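Long-range contact in phage-related protein (Bacillus cereus, PDB 4JG2), which is of unknown function but belongs to the Enc34 phage single-stranded DNA-binding protein family and so probably binds single-stranded DNA: residues I78-I89 / P101-L110. Residues are numbered along the deposited sequence; the frame is centred on the assembly and turned at random.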
ATOM      1  N   ILE A  78       8.397   1.962  -9.175  1.00  9.34           N
ATOM      2  CA  ILE A  78       7.749   3.226  -9.438  1.00  9.33           C
ATOM      3  C   ILE A  78       7.080   3.192 -10.835  1.00  9.97           C
ATOM      4  O   ILE A  78       5.939   3.646 -11.007  1.00  9.79           O
ATOM      5  CB  ILE A  78       8.752   4.373  -9.322  1.00  9.85           C
ATOM      6  CG1 ILE A  78       9.254   4.476  -7.890  1.00 11.39           C
ATOM      7  CG2 ILE A  78       8.174   5.701  -9.860  1.00 11.48           C
ATOM      8  CD1 ILE A  78      10.550   5.261  -7.785  1.00 14.11           C
ATOM      9  N   ASN A  79       7.809   2.730 -11.834  1.00  9.33           N
ATOM     10  CA  ASN A  79       7.238   2.677 -13.186  1.00 10.03           C
ATOM     11  C   ASN A  79       6.032   1.764 -13.228  1.00 10.31           C
ATOM     12  O   ASN A  79       5.047   2.100 -13.897  1.00 10.93           O
ATOM     13  CB  ASN A  79       8.326   2.213 -14.197  1.00 11.09           C
ATOM     14  CG  ASN A  79       9.417   3.270 -14.418  1.00 12.53           C
ATOM     15  OD1 ASN A  79       9.171   4.467 -14.364  1.00 18.71           O
ATOM     16  ND2 ASN A  79      10.617   2.819 -14.714  1.00 14.70           N
ATOM     17  N   ALA A  80       6.079   0.642 -12.513  1.00  8.99           N
ATOM     18  CA  ALA A  80       4.951  -0.267 -12.467  1.00  9.57           C
ATOM     19  C   ALA A  80       3.736   0.387 -11.814  1.00  8.51           C
ATOM     20  O   ALA A  80       2.618   0.213 -12.274  1.00  9.49           O
ATOM     21  CB  ALA A  80       5.302  -1.559 -11.760  1.00 10.48           C
ATOM     22  N   ILE A  81       3.949   1.164 -10.747  1.00  8.79           N
ATOM     23  CA  ILE A  81       2.873   1.885 -10.065  1.00  8.53           C
ATOM     24  C   ILE A  81       2.260   2.914 -11.016  1.00  9.00           C
ATOM     25  O   ILE A  81       1.038   3.024 -11.145  1.00  9.56           O
ATOM     26  CB  ILE A  81       3.305   2.473  -8.740  1.00  8.27           C
ATOM     27  CG1 ILE A  81       3.553   1.371  -7.710  1.00  9.18           C
ATOM     28  CG2 ILE A  81       2.251   3.457  -8.224  1.00  8.46           C
ATOM     29  CD1 ILE A  81       4.227   1.827  -6.426  1.00  9.79           C
ATOM     30  N   ASN A  82       3.106   3.699 -11.689  1.00  9.56           N
ATOM     31  CA  ASN A  82       2.600   4.700 -12.608  1.00  9.74           C
ATOM     32  C   ASN A  82       1.727   4.066 -13.684  1.00 10.01           C
ATOM     33  O   ASN A  82       0.632   4.571 -13.985  1.00 10.97           O
ATOM     34  CB  ASN A  82       3.718   5.488 -13.244  1.00 11.80           C
ATOM     35  CG  ASN A  82       4.443   6.374 -12.270  1.00 14.17           C
ATOM     36  OD1 ASN A  82       3.892   6.838 -11.295  1.00 15.79           O
ATOM     37  ND2 ASN A  82       5.677   6.724 -12.634  1.00 15.81           N
ATOM     38  N   ALA A  83       2.153   2.950 -14.228  1.00  9.66           N
ATOM     39  CA  ALA A  83       1.398   2.222 -15.284  1.00 10.68           C
ATOM     40  C   ALA A  83       0.094   1.675 -14.701  1.00 10.89           C
ATOM     41  O   ALA A  83      -0.963   1.744 -15.339  1.00 11.43           O
ATOM     42  CB  ALA A  83       2.216   1.050 -15.856  1.00 12.78           C
ATOM     43  N   ALA A  84       0.115   1.189 -13.449  1.00  9.44           N
ATOM     44  CA  ALA A  84      -1.083   0.634 -12.809  1.00  9.56           C
ATOM     45  C   ALA A  84      -2.135   1.699 -12.498  1.00  8.57           C
ATOM     46  O   ALA A  84      -3.341   1.440 -12.608  1.00  9.17           O
ATOM     47  CB  ALA A  84      -0.706  -0.132 -11.557  1.00 10.64           C
ATOM     48  N   VAL A  85      -1.671   2.901 -12.110  1.00  8.79           N
ATOM     49  CA  VAL A  85      -2.565   3.997 -11.874  1.00 10.03           C
ATOM     50  C   VAL A  85      -3.295   4.395 -13.157  1.00  9.81           C
ATOM     51  O   VAL A  85      -4.488   4.580 -13.142  1.00 10.10           O
ATOM     52  CB  VAL A  85      -1.818   5.171 -11.195  1.00 10.59           C
ATOM     53  CG1 VAL A  85      -2.631   6.449 -11.175  1.00 12.87           C
ATOM     54  CG2 VAL A  85      -1.414   4.779  -9.776  1.00 11.11           C
ATOM     55  N   ASP A  86      -2.530   4.519 -14.227  1.00  9.50           N
ATOM     56  CA  ASP A  86      -3.139   4.779 -15.536  1.00 11.41           C
ATOM     57  C   ASP A  86      -4.132   3.682 -15.946  1.00 10.76           C
ATOM     58  O   ASP A  86      -5.204   3.967 -16.493  1.00 12.51           O
ATOM     59  CB  ASP A  86      -2.093   5.064 -16.592  1.00 12.93           C
ATOM     60  CG  ASP A  86      -1.443   6.445 -16.438  1.00 14.01           C
ATOM     61  OD1 ASP A  86      -2.110   7.416 -15.975  1.00 17.14           O
ATOM     62  OD2 ASP A  86      -0.257   6.555 -16.837  1.00 17.96           O
ATOM     63  N   ALA A  87      -3.756   2.412 -15.713  1.00 10.58           N
ATOM     64  CA  ALA A  87      -4.657   1.314 -16.046  1.00 11.03           C
ATOM     65  C   ALA A  87      -5.926   1.361 -15.207  1.00  9.21           C
ATOM     66  O   ALA A  87      -7.026   1.085 -15.684  1.00 12.14           O
ATOM     67  CB  ALA A  87      -3.962  -0.031 -15.939  1.00 11.91           C
ATOM     68  N   ALA A  88      -5.822   1.755 -13.955  1.00  9.59           N
ATOM     69  CA  ALA A  88      -6.987   1.917 -13.076  1.00  9.39           C
ATOM     70  C   ALA A  88      -7.931   2.959 -13.601  1.00  9.23           C
ATOM     71  O   ALA A  88      -9.155   2.803 -13.569  1.00 11.10           O
ATOM     72  CB  ALA A  88      -6.535   2.185 -11.643  1.00  8.90           C
ATOM     73  N   ILE A  89      -7.360   4.085 -14.037  1.00  9.69           N
ATOM     74  CA  ILE A  89      -8.167   5.149 -14.631  1.00 10.27           C
ATOM     75  C   ILE A  89      -8.880   4.633 -15.890  1.00 11.13           C
ATOM     76  O   ILE A  89     -10.094   4.818 -16.052  1.00 13.15           O
ATOM     77  CB  ILE A  89      -7.303   6.405 -14.943  1.00 11.58           C
ATOM     78  CG1 ILE A  89      -6.817   7.025 -13.614  1.00 11.31           C
ATOM     79  CG2 ILE A  89      -8.112   7.409 -15.775  1.00 13.89           C
ATOM     80  CD1 ILE A  89      -5.749   8.080 -13.757  1.00 11.58           C
ATOM     81  N   PRO A 101     -10.314  11.755 -16.883  1.00 18.23           N
ATOM     82  CA  PRO A 101     -10.101  12.935 -16.099  1.00 18.60           C
ATOM     83  C   PRO A 101      -8.706  13.508 -16.280  1.00 16.51           C
ATOM     84  O   PRO A 101      -7.754  12.809 -16.691  1.00 21.66           O
ATOM     85  CB  PRO A 101     -10.244  12.389 -14.663  1.00 18.49           C
ATOM     86  CG  PRO A 101      -9.642  11.040 -14.769  1.00 21.85           C
ATOM     87  CD  PRO A 101     -10.144  10.537 -16.080  1.00 19.58           C
ATOM     88  N   ASN A 102      -8.602  14.791 -15.962  1.00 19.53           N
ATOM     89  CA  ASN A 102      -7.364  15.464 -15.866  1.00 21.65           C
ATOM     90  C   ASN A 102      -6.766  14.962 -14.527  1.00 21.23           C
ATOM     91  O   ASN A 102      -7.387  15.055 -13.465  1.00 19.46           O
ATOM     92  CB  ASN A 102      -7.665  16.946 -15.819  1.00 27.28           C
ATOM     93  CG  ASN A 102      -6.431  17.815 -15.693  1.00 36.49           C
ATOM     94  OD1 ASN A 102      -5.430  17.449 -15.073  1.00 34.25           O
ATOM     95  ND2 ASN A 102      -6.525  19.001 -16.246  1.00 34.58           N
ATOM     96  N   LYS A 103      -5.572  14.408 -14.583  1.00 21.34           N
ATOM     97  CA  LYS A 103      -4.965  13.865 -13.379  1.00 22.17           C
ATOM     98  C   LYS A 103      -4.769  14.894 -12.268  1.00 20.77           C
ATOM     99  O   LYS A 103      -4.773  14.526 -11.066  1.00 23.28           O
ATOM    100  CB  LYS A 103      -3.730  13.035 -13.728  1.00 23.44           C
ATOM    101  CG  LYS A 103      -4.085  11.790 -14.518  1.00 27.98           C
ATOM    102  CD  LYS A 103      -2.903  11.014 -15.087  1.00 33.48           C
ATOM    103  CE  LYS A 103      -2.151  10.210 -14.065  1.00 29.33           C
ATOM    104  NZ  LYS A 103      -1.007   9.533 -14.726  1.00 25.53           N
ATOM    105  N   ALA A 104      -4.593  16.170 -12.609  1.00 24.40           N
ATOM    106  CA  ALA A 104      -4.496  17.168 -11.567  1.00 26.01           C
ATOM    107  C   ALA A 104      -5.819  17.368 -10.790  1.00 28.01           C
ATOM    108  O   ALA A 104      -5.807  17.930  -9.698  1.00 36.04           O
ATOM    109  CB  ALA A 104      -4.060  18.490 -12.183  1.00 36.60           C
ATOM    110  N   ALA A 105      -6.941  16.876 -11.335  1.00 25.20           N
ATOM    111  CA  ALA A 105      -8.283  17.046 -10.765  1.00 26.58           C
ATOM    112  C   ALA A 105      -8.694  15.941  -9.801  1.00 22.78           C
ATOM    113  O   ALA A 105      -9.713  16.030  -9.115  1.00 24.50           O
ATOM    114  CB  ALA A 105      -9.315  17.122 -11.895  1.00 30.03           C
ATOM    115  N   ILE A 106      -7.880  14.885  -9.698  1.00 15.61           N
ATOM    116  CA  ILE A 106      -8.234  13.723  -8.882  1.00 13.58           C
ATOM    117  C   ILE A 106      -7.103  13.339  -7.916  1.00 12.38           C
ATOM    118  O   ILE A 106      -5.984  13.801  -8.037  1.00 15.03           O
ATOM    119  CB  ILE A 106      -8.589  12.537  -9.798  1.00 12.73           C
ATOM    120  CG1 ILE A 106      -7.392  12.075 -10.622  1.00 14.39           C
ATOM    121  CG2 ILE A 106      -9.738  12.886 -10.680  1.00 16.48           C
ATOM    122  CD1 ILE A 106      -7.600  10.814 -11.445  1.00 14.88           C
ATOM    123  N   LYS A 107      -7.436  12.474  -6.948  1.00 12.04           N
ATOM    124  CA  LYS A 107      -6.487  11.984  -5.952  1.00 11.93           C
ATOM    125  C   LYS A 107      -5.757  10.845  -6.534  1.00 11.11           C
ATOM    126  O   LYS A 107      -6.362   9.846  -6.980  1.00 12.33           O
ATOM    127  CB  LYS A 107      -7.251  11.586  -4.676  1.00 15.78           C
ATOM    128  CG  LYS A 107      -6.505  11.089  -3.480  1.00 26.13           C
ATOM    129  CD  LYS A 107      -7.460  11.092  -2.271  1.00 32.49           C
ATOM    130  CE  LYS A 107      -7.101  10.156  -1.146  1.00 51.05           C
ATOM    131  NZ  LYS A 107      -5.771  10.381  -0.546  1.00 57.67           N
ATOM    132  N   LEU A 108      -4.451  10.918  -6.491  1.00 11.61           N
ATOM    133  CA  LEU A 108      -3.578   9.877  -6.973  1.00 11.91           C
ATOM    134  C   LEU A 108      -2.757   9.284  -5.834  1.00 10.54           C
ATOM    135  O   LEU A 108      -2.453   9.984  -4.877  1.00 11.75           O
ATOM    136  CB  LEU A 108      -2.651  10.421  -8.057  1.00 14.63           C
ATOM    137  CG  LEU A 108      -3.292  11.011  -9.289  1.00 15.94           C
ATOM    138  CD1 LEU A 108      -2.199  11.622 -10.165  1.00 23.33           C
ATOM    139  CD2 LEU A 108      -4.092   9.984 -10.037  1.00 19.46           C
ATOM    140  N   PRO A 109      -2.428   7.989  -5.878  1.00  9.68           N
ATOM    141  CA  PRO A 109      -1.879   7.301  -4.706  1.00  8.88           C
ATOM    142  C   PRO A 109      -0.387   7.391  -4.443  1.00  8.64           C
ATOM    143  O   PRO A 109       0.055   7.204  -3.315  1.00  9.82           O
ATOM    144  CB  PRO A 109      -2.324   5.835  -4.919  1.00  9.18           C
ATOM    145  CG  PRO A 109      -2.284   5.714  -6.421  1.00  9.82           C
ATOM    146  CD  PRO A 109      -2.879   7.027  -6.892  1.00  9.35           C
ATOM    147  N   LEU A 110       0.424   7.648  -5.491  1.00  8.84           N
ATOM    148  CA  LEU A 110       1.896   7.698  -5.250  1.00  8.48           C
ATOM    149  C   LEU A 110       2.260   9.066  -4.718  1.00  9.00           C
ATOM    150  O   LEU A 110       2.277  10.055  -5.458  1.00 11.75           O
ATOM    151  CB  LEU A 110       2.635   7.368  -6.526  1.00  9.85           C
ATOM    152  CG  LEU A 110       4.127   7.193  -6.348  1.00 10.47           C
ATOM    153  CD1 LEU A 110       4.463   5.880  -5.667  1.00 12.42           C
ATOM    154  CD2 LEU A 110       4.815   7.288  -7.689  1.00 15.68           C
TER
HETATM  155  O   HOH W   1       0.412   7.362 -13.311  1.00 19.71           O
HETATM  156  O   HOH W   2       0.581   8.970 -17.437  1.00 32.49           O
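K103 reaches across to D86 at about a right angle, its ammonium NZ meeting carboxylate OD1 at 2.7 Å in a salt bridge. NZ lies on the syn side of that oxygen, 23° out of the carboxylate plane. A bend at chi3 (75°) in the otherwise extended lysine chain brings NZ to D86, while K103 CG passes 4.1 Å from I89 CD1. Two waters extend the grip on NZ: one accepts from it and donates to the backbone carbonyl N82 O, the other donates to D86 OD2 and takes a weak bond from the lysine. Behind this polar edge, I89 divides its branches. I89 CG2 lies at the CD-CG edge of the P101 ring, 3.7 Å from P101 CD, whereas I89 CD1 meets I106 CD1 end to end at 4.0 Å. By this packing the loop after helix 75-96 runs back along the helix toward strand 111-112; within this loop N102 forms an Asx turn, OD1 accepting from A104 N. One turn back, V85 forks in the same manner: CG1, trans to the backbone N (chi1 168°), touches L108 CD2, with the two side chains crossed, and CG2 points at the P109 ring, 3.6 Å from CG. F164 of strand 157-169 packs against both V85 and P109. L110 lies across I81, CD1 to CD1 at 4.1 Å, and its CD2 rests 3.7 Å from N82 OD1 and also approaches I78 CG2. Y126 of strand 125-132 touches both I78 and L110.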